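Esterase (Staphylococcus aureus subsp. aureus USA300_TCH1516, PDB 3D7R) probably hydrolyses ester bonds, as an esterase-like member of the alpha/beta hydrolase fold whose substrate is not established. Local coordinates at residues Val86-Phe91 against Leu127-Leu132; Ile99-Gly104 against Arg117-Ile122; Leu203-Ser208 against Arg245-Asn250. All coordinates share one frame; numbering follows the deposited sequence.

Interaction 1 (Val86-Phe91 against Leu127-Leu132); sequences VFRFNF and LYEVVL
Glu-129 reaches across from strand 129-132 to two side chains of strand 86-90, giving one carboxylate oxygen to each. Its CG stands anti to the backbone N (chi1 176°) and the chain stays extended, which carries the carboxylate between Arg-88 and Asn-90. OE1 takes the hydrogen of Arg-88 NH1 at 2.9 Å, a salt bridge reached on the syn side but tilted out of the carboxylate plane. The oxygen lies near the guanidinium plane, yet the two planar groups stand 84° apart, so they meet through a single N-H. Asn-90 lies alongside the glutamate instead: ND2 donates to the anti lone pair of OE2 at 2.6 Å, with amide and carboxylate nearly coplanar. Outside the pair, Lys-98 also bridges to OE1, Glu-160 to Arg-88 NH2, and Glu-77 accepts from Asn-90 ND2. Next along this face, Val-131 CG2 packs on Arg-88 CD at 3.8 Å, and its CG1 presses against Val-86 CG1 at a tight 3.4 Å. The other face carries Phe-87, Phe-89, Val-130 and Leu-132; there Phe-89 turns its ring edge to Leu-132, CE2 to CB 4.2 Å, on the side of the sheet that helix 113-126 covers. The extended strands alternate their side chains between the faces, and the antiparallel register makes hydrogen-bonded pairs of Phe-87 with Leu-132 and Phe-89 with Val-130, the latter closed by Phe-89 N to Val-130 O at 2.8 Å. Beyond it, Leu-127 CD2 touches the edge of the Phe-91 ring. Buried Glu-129 is probably kept ionised by Arg-88 and Lys-98, with Asn-90 holding its other oxygen.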
loop_
_atom_site.group_PDB
_atom_site.type_symbol
_atom_site.label_atom_id
_atom_site.label_comp_id
_atom_site.label_asym_id
_atom_site.label_seq_id
_atom_site.Cartn_x
_atom_site.Cartn_y
_atom_site.Cartn_z
ATOM N N VAL A 86 14.390 2.280 -7.867
ATOM C CA VAL A 86 13.123 2.985 -8.101
ATOM C C VAL A 86 12.718 2.783 -9.564
ATOM O O VAL A 86 13.462 3.145 -10.478
ATOM C CB VAL A 86 13.185 4.501 -7.779
ATOM C CG1 VAL A 86 11.803 5.150 -8.012
ATOM C CG2 VAL A 86 13.618 4.757 -6.327
ATOM N N PHE A 87 11.556 2.186 -9.786
ATOM C CA PHE A 87 11.013 2.062 -11.142
ATOM C C PHE A 87 10.026 3.192 -11.402
ATOM O O PHE A 87 9.268 3.564 -10.510
ATOM C CB PHE A 87 10.317 0.705 -11.307
ATOM C CG PHE A 87 11.254 -0.452 -11.156
ATOM C CD1 PHE A 87 11.948 -0.940 -12.266
ATOM C CD2 PHE A 87 11.470 -1.038 -9.897
ATOM C CE1 PHE A 87 12.861 -2.010 -12.128
ATOM C CE2 PHE A 87 12.357 -2.112 -9.755
ATOM C CZ PHE A 87 13.060 -2.589 -10.862
ATOM N N ARG A 88 10.031 3.742 -12.616
ATOM C CA ARG A 88 9.004 4.705 -12.995
ATOM C C ARG A 88 8.296 4.213 -14.240
ATOM O O ARG A 88 8.941 3.738 -15.177
ATOM C CB ARG A 88 9.624 6.072 -13.241
ATOM C CG ARG A 88 10.279 6.669 -11.987
ATOM C CD ARG A 88 10.330 8.184 -12.091
ATOM N NE ARG A 88 11.237 8.793 -11.119
ATOM C CZ ARG A 88 11.358 10.102 -10.950
ATOM N NH1 ARG A 88 10.607 10.927 -11.666
ATOM N NH2 ARG A 88 12.229 10.582 -10.064
ATOM N N PHE A 89 6.973 4.314 -14.229
ATOM C CA PHE A 89 6.158 3.987 -15.376
ATOM C C PHE A 89 5.557 5.287 -15.887
ATOM O O PHE A 89 5.002 6.070 -15.102
ATOM C CB PHE A 89 4.970 3.090 -15.004
ATOM C CG PHE A 89 5.338 1.801 -14.301
ATOM C CD1 PHE A 89 5.176 0.578 -14.946
ATOM C CD2 PHE A 89 5.788 1.815 -12.978
ATOM C CE1 PHE A 89 5.497 -0.620 -14.298
ATOM C CE2 PHE A 89 6.098 0.643 -12.310
ATOM C CZ PHE A 89 5.950 -0.591 -12.977
ATOM N N ASN A 90 5.621 5.497 -17.201
ATOM C CA ASN A 90 4.863 6.586 -17.787
ATOM C C ASN A 90 4.340 6.198 -19.164
ATOM O O ASN A 90 4.860 5.274 -19.806
ATOM C CB ASN A 90 5.631 7.930 -17.769
ATOM C CG ASN A 90 7.025 7.827 -18.345
ATOM O OD1 ASN A 90 7.211 7.429 -19.497
ATOM N ND2 ASN A 90 8.015 8.216 -17.554
ATOM N N PHE A 91 3.297 6.887 -19.597
ATOM C CA PHE A 91 2.620 6.558 -20.852
ATOM C C PHE A 91 2.420 7.852 -21.655
ATOM O O PHE A 91 2.082 8.903 -21.083
ATOM C CB PHE A 91 1.286 5.880 -20.545
ATOM C CG PHE A 91 0.553 5.358 -21.773
ATOM C CD1 PHE A 91 1.122 4.392 -22.582
ATOM C CD2 PHE A 91 -0.718 5.829 -22.084
ATOM C CE1 PHE A 91 0.430 3.905 -23.713
ATOM C CE2 PHE A 91 -1.415 5.358 -23.214
ATOM C CZ PHE A 91 -0.834 4.398 -24.020
ATOM N N LEU A 127 -2.694 8.607 -16.552
ATOM C CA LEU A 127 -1.645 9.399 -17.198
ATOM C C LEU A 127 -0.826 10.236 -16.218
ATOM O O LEU A 127 -0.344 11.312 -16.570
ATOM C CB LEU A 127 -2.221 10.268 -18.331
ATOM C CG LEU A 127 -2.941 9.471 -19.415
ATOM C CD1 LEU A 127 -3.471 10.411 -20.495
ATOM C CD2 LEU A 127 -1.991 8.415 -20.005
ATOM N N TYR A 128 -0.680 9.731 -14.992
ATOM C CA TYR A 128 0.376 10.151 -14.083
ATOM C C TYR A 128 1.582 9.228 -14.280
ATOM O O TYR A 128 1.423 8.091 -14.720
ATOM C CB TYR A 128 -0.084 10.006 -12.629
ATOM C CG TYR A 128 -1.056 11.064 -12.135
ATOM C CD1 TYR A 128 -2.179 11.430 -12.888
ATOM C CD2 TYR A 128 -0.865 11.671 -10.902
ATOM C CE1 TYR A 128 -3.079 12.391 -12.415
ATOM C CE2 TYR A 128 -1.758 12.646 -10.419
ATOM C CZ TYR A 128 -2.850 12.995 -11.182
ATOM O OH TYR A 128 -3.723 13.949 -10.710
ATOM N N GLU A 129 2.781 9.714 -13.954
ATOM C CA GLU A 129 3.935 8.844 -13.859
ATOM C C GLU A 129 3.891 8.115 -12.517
ATOM O O GLU A 129 3.878 8.754 -11.450
ATOM C CB GLU A 129 5.225 9.649 -13.962
ATOM C CG GLU A 129 6.461 8.816 -13.762
ATOM C CD GLU A 129 7.717 9.588 -14.097
ATOM O OE1 GLU A 129 8.185 10.362 -13.228
ATOM O OE2 GLU A 129 8.238 9.389 -15.221
ATOM N N VAL A 130 3.876 6.786 -12.567
ATOM C CA VAL A 130 3.801 5.987 -11.334
ATOM C C VAL A 130 5.214 5.629 -10.887
ATOM O O VAL A 130 6.012 5.101 -11.680
ATOM C CB VAL A 130 2.955 4.728 -11.528
ATOM C CG1 VAL A 130 3.029 3.796 -10.272
ATOM C CG2 VAL A 130 1.508 5.116 -11.835
ATOM N N VAL A 131 5.517 5.933 -9.631
ATOM C CA VAL A 131 6.870 5.738 -9.096
ATOM C C VAL A 131 6.840 4.632 -8.036
ATOM O O VAL A 131 6.128 4.734 -7.018
ATOM C CB VAL A 131 7.452 7.054 -8.514
ATOM C CG1 VAL A 131 8.889 6.840 -8.000
ATOM C CG2 VAL A 131 7.434 8.184 -9.584
ATOM N N LEU A 132 7.616 3.588 -8.302
ATOM C CA LEU A 132 7.650 2.372 -7.483
ATOM C C LEU A 132 9.025 2.202 -6.820
ATOM O O LEU A 132 9.917 1.592 -7.399
ATOM C CB LEU A 132 7.325 1.143 -8.359
ATOM C CG LEU A 132 7.371 -0.266 -7.730
ATOM C CD1 LEU A 132 6.376 -0.391 -6.576
ATOM C CD2 LEU A 132 7.164 -1.370 -8.786
HETATM O O HOH W 1 2.156 8.505 -17.569
#

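Interaction 2 (Ile99-Gly104 against Arg117-Ile122)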
loop_
_atom_site.group_PDB
_atom_site.type_symbol
_atom_site.label_atom_id
_atom_site.label_comp_id
_atom_site.label_asym_id
_atom_site.label_seq_id
_atom_site.Cartn_x
_atom_site.Cartn_y
_atom_site.Cartn_z
ATOM N N ILE A 99 2.405 9.664 -9.187
ATOM C CA ILE A 99 1.856 8.843 -8.095
ATOM C C ILE A 99 3.034 8.118 -7.434
ATOM O O ILE A 99 3.731 7.326 -8.079
ATOM C CB ILE A 99 0.830 7.796 -8.577
ATOM C CG1 ILE A 99 -0.433 8.478 -9.103
ATOM C CG2 ILE A 99 0.467 6.818 -7.423
ATOM C CD1 ILE A 99 -1.320 7.573 -10.005
ATOM N N LEU A 100 3.283 8.431 -6.168
ATOM C CA LEU A 100 4.246 7.671 -5.377
ATOM C C LEU A 100 3.528 6.424 -4.898
ATOM O O LEU A 100 2.652 6.503 -4.031
ATOM C CB LEU A 100 4.746 8.500 -4.173
ATOM C CG LEU A 100 5.764 7.834 -3.236
ATOM C CD1 LEU A 100 6.942 7.201 -4.024
ATOM C CD2 LEU A 100 6.283 8.828 -2.194
ATOM N N TYR A 101 3.893 5.270 -5.449
ATOM C CA TYR A 101 3.174 4.036 -5.127
ATOM C C TYR A 101 3.922 3.173 -4.119
ATOM O O TYR A 101 5.039 2.727 -4.409
ATOM C CB TYR A 101 2.835 3.210 -6.394
ATOM C CG TYR A 101 1.796 2.147 -6.080
ATOM C CD1 TYR A 101 0.438 2.364 -6.349
ATOM C CD2 TYR A 101 2.163 0.958 -5.461
ATOM C CE1 TYR A 101 -0.513 1.408 -6.020
ATOM C CE2 TYR A 101 1.225 0.004 -5.134
ATOM C CZ TYR A 101 -0.108 0.238 -5.408
ATOM O OH TYR A 101 -1.028 -0.711 -5.065
ATOM N N ILE A 102 3.291 2.907 -2.969
ATOM C CA ILE A 102 3.892 2.096 -1.893
ATOM C C ILE A 102 3.246 0.698 -1.899
ATOM O O ILE A 102 2.097 0.533 -1.479
ATOM C CB ILE A 102 3.729 2.773 -0.494
ATOM C CG1 ILE A 102 4.134 4.276 -0.519
ATOM C CG2 ILE A 102 4.504 1.990 0.571
ATOM C CD1 ILE A 102 5.569 4.585 -1.053
ATOM N N HIS A 103 3.985 -0.298 -2.386
ATOM C CA HIS A 103 3.414 -1.598 -2.672
ATOM C C HIS A 103 3.157 -2.430 -1.404
ATOM O O HIS A 103 3.867 -2.289 -0.400
ATOM C CB HIS A 103 4.307 -2.359 -3.651
ATOM C CG HIS A 103 5.584 -2.852 -3.043
ATOM N ND1 HIS A 103 5.661 -4.031 -2.333
ATOM C CD2 HIS A 103 6.838 -2.342 -3.057
ATOM C CE1 HIS A 103 6.907 -4.230 -1.940
ATOM N NE2 HIS A 103 7.642 -3.220 -2.370
ATOM N N GLY A 104 2.129 -3.278 -1.442
ATOM C CA GLY A 104 1.853 -4.191 -0.313
ATOM C C GLY A 104 2.833 -5.361 -0.208
ATOM O O GLY A 104 3.700 -5.558 -1.077
ATOM N N ARG A 117 1.517 -5.382 -12.972
ATOM C CA ARG A 117 0.406 -5.275 -13.906
ATOM C C ARG A 117 -0.589 -4.181 -13.486
ATOM O O ARG A 117 -1.048 -3.403 -14.325
ATOM C CB ARG A 117 -0.255 -6.638 -14.032
ATOM C CG ARG A 117 -1.350 -6.697 -15.027
ATOM C CD ARG A 117 -1.686 -8.134 -15.288
ATOM N NE ARG A 117 -2.791 -8.162 -16.207
ATOM C CZ ARG A 117 -3.569 -9.214 -16.417
ATOM N NH1 ARG A 117 -3.347 -10.353 -15.746
ATOM N NH2 ARG A 117 -4.568 -9.103 -17.289
ATOM N N LEU A 118 -0.898 -4.111 -12.190
ATOM C CA LEU A 118 -1.785 -3.074 -11.660
ATOM C C LEU A 118 -1.229 -1.667 -11.920
ATOM O O LEU A 118 -1.953 -0.778 -12.338
ATOM C CB LEU A 118 -2.008 -3.272 -10.148
ATOM C CG LEU A 118 -2.777 -2.176 -9.377
ATOM C CD1 LEU A 118 -4.192 -1.920 -9.976
ATOM C CD2 LEU A 118 -2.879 -2.500 -7.868
ATOM N N LEU A 119 0.055 -1.475 -11.624
ATOM C CA LEU A 119 0.703 -0.177 -11.805
ATOM C C LEU A 119 0.724 0.262 -13.273
ATOM O O LEU A 119 0.496 1.431 -13.595
ATOM C CB LEU A 119 2.103 -0.204 -11.190
ATOM C CG LEU A 119 2.128 0.203 -9.695
ATOM C CD1 LEU A 119 1.173 -0.612 -8.829
ATOM C CD2 LEU A 119 3.536 0.096 -9.156
ATOM N N ASP A 120 1.000 -0.683 -14.159
ATOM C CA ASP A 120 0.910 -0.431 -15.591
ATOM C C ASP A 120 -0.473 0.106 -15.964
ATOM O O ASP A 120 -0.574 1.168 -16.588
ATOM C CB ASP A 120 1.240 -1.705 -16.375
ATOM C CG ASP A 120 1.476 -1.437 -17.840
ATOM O OD1 ASP A 120 2.142 -0.439 -18.171
ATOM O OD2 ASP A 120 1.002 -2.229 -18.667
ATOM N N LYS A 121 -1.531 -0.594 -15.536
ATOM C CA LYS A 121 -2.909 -0.156 -15.788
ATOM C C LYS A 121 -3.218 1.226 -15.230
ATOM O O LYS A 121 -3.860 2.025 -15.909
ATOM C CB LYS A 121 -3.945 -1.150 -15.237
ATOM C CG LYS A 121 -3.834 -2.571 -15.807
ATOM C CD LYS A 121 -5.203 -3.113 -16.190
ATOM C CE LYS A 121 -5.153 -4.612 -16.460
ATOM N NZ LYS A 121 -4.244 -5.038 -17.555
ATOM N N ILE A 122 -2.785 1.497 -13.995
ATOM C CA ILE A 122 -3.042 2.800 -13.380
ATOM C C ILE A 122 -2.334 3.912 -14.166
ATOM O O ILE A 122 -2.892 5.015 -14.356
ATOM C CB ILE A 122 -2.589 2.831 -11.881
ATOM C CG1 ILE A 122 -3.520 1.968 -11.011
ATOM C CG2 ILE A 122 -2.573 4.271 -11.335
ATOM C CD1 ILE A 122 -2.921 1.611 -9.659
#
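This is an apolar strand-to-helix packing contact, in which helix 117-122 lies against one face of the central sheet at strand 99-102. The short axes run 164° apart in direction and 11.4 Å from each other, so the two backbones stand apart and the side chains make the contacts. Tyr-101 takes the largest share. Leu-119 CD1 sits over the centre of its ring, 3.6 Å from the centroid and 5° off the normal, a CH-pi contact of nearly vertical approach. Leu-119 CD2 lies farther off centre, 4.0 Å from Tyr-101 CD2. The CB of Tyr-101 already points to the helix, and CG anti to the backbone N (chi1 -165°) places the ring against Leu-119. Strand 98-102, helix 113-126 and strand 129-133 form a beta-alpha-beta unit of the alpha/beta hydrolase fold, and the helix covers the strand that precedes it as well as Val-130 and Leu-132 of the one that follows. At the far end of the ring, Leu-118 CD2 comes within 3.8 Å of Tyr-101 OH, the two side chains crossing at about a right angle; the hydroxyl has its hydrogen-bond partner in Asp-171, which also accepts from Gly-104 N. One helical turn on from Leu-118, Ile-122 turns its CG2 to Ile-99 CD1 at 3.8 Å, again roughly perpendicular, while its own CD1 approaches Tyr-101 CE1 obliquely at 4.4 Å.

Interaction 3 (Leu203-Ser208 against Arg245-Asn250)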
loop_
_atom_site.group_PDB
_atom_site.type_symbol
_atom_site.label_atom_id
_atom_site.label_comp_id
_atom_site.label_asym_id
_atom_site.label_seq_id
_atom_site.Cartn_x
_atom_site.Cartn_y
_atom_site.Cartn_z
ATOM N N LEU A 203 -4.949 -0.868 8.436
ATOM C CA LEU A 203 -4.903 0.309 9.299
ATOM C C LEU A 203 -4.480 0.059 10.748
ATOM O O LEU A 203 -3.935 0.953 11.406
ATOM C CB LEU A 203 -6.248 1.042 9.239
ATOM C CG LEU A 203 -6.531 1.570 7.815
ATOM C CD1 LEU A 203 -7.991 1.940 7.622
ATOM C CD2 LEU A 203 -5.621 2.748 7.468
ATOM N N ASP A 204 -4.739 -1.153 11.241
ATOM C CA ASP A 204 -4.386 -1.533 12.601
ATOM C C ASP A 204 -3.637 -2.855 12.478
ATOM O O ASP A 204 -4.243 -3.861 12.111
ATOM C CB ASP A 204 -5.676 -1.670 13.431
ATOM C CG ASP A 204 -5.440 -2.159 14.866
ATOM O OD1 ASP A 204 -4.289 -2.449 15.257
ATOM O OD2 ASP A 204 -6.445 -2.271 15.602
ATOM N N ALA A 205 -2.330 -2.849 12.751
ATOM C CA ALA A 205 -1.499 -4.042 12.568
ATOM C C ALA A 205 -1.792 -5.178 13.559
ATOM O O ALA A 205 -1.346 -6.308 13.355
ATOM C CB ALA A 205 -0.013 -3.686 12.619
ATOM N N THR A 206 -2.504 -4.876 14.643
ATOM C CA THR A 206 -2.850 -5.904 15.632
ATOM C C THR A 206 -3.993 -6.789 15.148
ATOM O O THR A 206 -4.101 -7.949 15.575
ATOM C CB THR A 206 -3.293 -5.311 16.978
ATOM O OG1 THR A 206 -4.511 -4.584 16.792
ATOM C CG2 THR A 206 -2.230 -4.382 17.552
ATOM N N LEU A 207 -4.833 -6.233 14.267
ATOM C CA LEU A 207 -6.040 -6.907 13.764
ATOM C C LEU A 207 -6.865 -7.501 14.914
ATOM O O LEU A 207 -7.359 -8.634 14.834
ATOM C CB LEU A 207 -5.688 -7.967 12.694
ATOM C CG LEU A 207 -5.327 -7.455 11.291
ATOM C CD1 LEU A 207 -4.574 -8.514 10.488
ATOM C CD2 LEU A 207 -6.559 -6.952 10.511
ATOM N N SER A 208 -7.018 -6.700 15.969
ATOM C CA SER A 208 -7.672 -7.104 17.210
ATOM C C SER A 208 -9.051 -6.439 17.372
ATOM O O SER A 208 -9.708 -6.647 18.378
ATOM C CB SER A 208 -6.795 -6.724 18.407
ATOM O OG SER A 208 -6.683 -5.308 18.496
ATOM N N ARG A 245 2.760 5.016 14.133
ATOM C CA ARG A 245 3.525 4.897 12.886
ATOM C C ARG A 245 3.326 3.525 12.225
ATOM O O ARG A 245 3.482 3.379 11.004
ATOM C CB ARG A 245 5.020 5.165 13.123
ATOM C CG ARG A 245 5.347 6.507 13.794
ATOM C CD ARG A 245 6.780 6.455 14.365
ATOM N NE ARG A 245 7.700 6.398 13.250
ATOM C CZ ARG A 245 8.923 5.880 13.257
ATOM N NH1 ARG A 245 9.455 5.320 14.352
ATOM N NH2 ARG A 245 9.614 5.935 12.135
ATOM N N ILE A 246 2.992 2.533 13.040
ATOM C CA ILE A 246 2.749 1.152 12.586
ATOM C C ILE A 246 1.265 0.926 12.255
ATOM O O ILE A 246 0.935 0.302 11.248
ATOM C CB ILE A 246 3.183 0.146 13.670
ATOM C CG1 ILE A 246 4.696 0.276 13.913
ATOM C CG2 ILE A 246 2.811 -1.293 13.252
ATOM C CD1 ILE A 246 5.162 -0.378 15.168
ATOM N N SER A 247 0.392 1.440 13.118
ATOM C CA SER A 247 -1.046 1.351 12.964
ATOM C C SER A 247 -1.590 2.779 12.842
ATOM O O SER A 247 -1.982 3.372 13.847
ATOM C CB SER A 247 -1.648 0.638 14.178
ATOM O OG SER A 247 -1.268 -0.729 14.195
ATOM N N PRO A 248 -1.575 3.340 11.615
ATOM C CA PRO A 248 -1.933 4.732 11.356
ATOM C C PRO A 248 -3.403 5.094 11.657
ATOM O O PRO A 248 -3.759 6.288 11.697
ATOM C CB PRO A 248 -1.602 4.898 9.866
ATOM C CG PRO A 248 -1.730 3.537 9.302
ATOM C CD PRO A 248 -1.180 2.651 10.371
ATOM N N ILE A 249 -4.237 4.089 11.930
ATOM C CA ILE A 249 -5.587 4.369 12.456
ATOM C C ILE A 249 -5.486 5.226 13.749
ATOM O O ILE A 249 -6.416 5.982 14.081
ATOM C CB ILE A 249 -6.377 3.068 12.740
ATOM C CG1 ILE A 249 -7.882 3.366 12.876
ATOM C CG2 ILE A 249 -5.761 2.305 13.964
ATOM C CD1 ILE A 249 -8.781 2.132 12.640
ATOM N N ASN A 250 -4.348 5.101 14.444
ATOM C CA ASN A 250 -4.086 5.835 15.684
ATOM C C ASN A 250 -3.357 7.167 15.440
ATOM O O ASN A 250 -3.064 7.889 16.401
ATOM C CB ASN A 250 -3.228 4.982 16.631
ATOM C CG ASN A 250 -3.941 3.730 17.118
ATOM O OD1 ASN A 250 -5.173 3.728 17.315
ATOM N ND2 ASN A 250 -3.167 2.648 17.324
#
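The touching parts of the two loops run 118° apart, and their nearest CA atoms are those of Asp-204 and Ser-247, 4.4 Å from each other. Residues 204-207 make a type I beta turn, while 248-250 form a short 3-10 segment. One backbone bond joins the two segments, just ahead of the turn: Ile-249 N donates to Leu-203 O at 3.2 Å, nearly straight, the donor tilted 26° from the carbonyl plane. Pro-248 CD leans on the same oxygen at 3.4 Å. The second link uses a side chain. Ser-247 OG, turned beside its own backbone N (chi1 -68°), accepts from Ala-205 N at 2.8 Å, and the hydroxyl is also hydrogen-bonded to Leu-241 O. Apolar contacts flank these bonds: Ala-205 CB against Ile-246 CG2 at 3.8 Å, and Leu-203 CB against Ile-249 CB at 4.0 Å. Asp-204 CB lies beside Ile-249 CG2, but its carboxylate turns back along its own loop, where OD1 receives Thr-206 N in an Asx turn and Thr-206 OG1 at 2.6 Å, both from the same face of its plane. Helices 173-187 and 270-282 pack around the pair, through Pro-248 on Leu-179 and Leu-203 on Phe-276. Ser-247 thus bridges the turn and the Leu-241 carbonyl with one hydroxyl, and the two intersegment bonds satisfy backbone polar groups beside packed aliphatic carbons of Leu-203, Ala-205, Ile-246 and Ile-249.

Overall arrangement
Interactions 1 and 2 are neighbours on one side of the molecule, their centres about 8 Å apart, and they share the mixed eight-stranded sheet: strand 129-133 lies between strands 84-90 and 98-102, so Val-131 pairs with Ile-99 and Tyr-101 while Val-130 packs on Leu-119. In sequence, both segments of interaction 2 fall between those of interaction 1. Interaction 3 comes later in the chain and lies across the molecule's centre, about 28 Å from interaction 1 and about 22 Å from interaction 2, centre to centre. It joins loops following strand 195-199 and helix 225-236. Interactions 1 and 2 thus tie neighbouring strands and a helix together, whereas interaction 3 ties two loops on the opposite side.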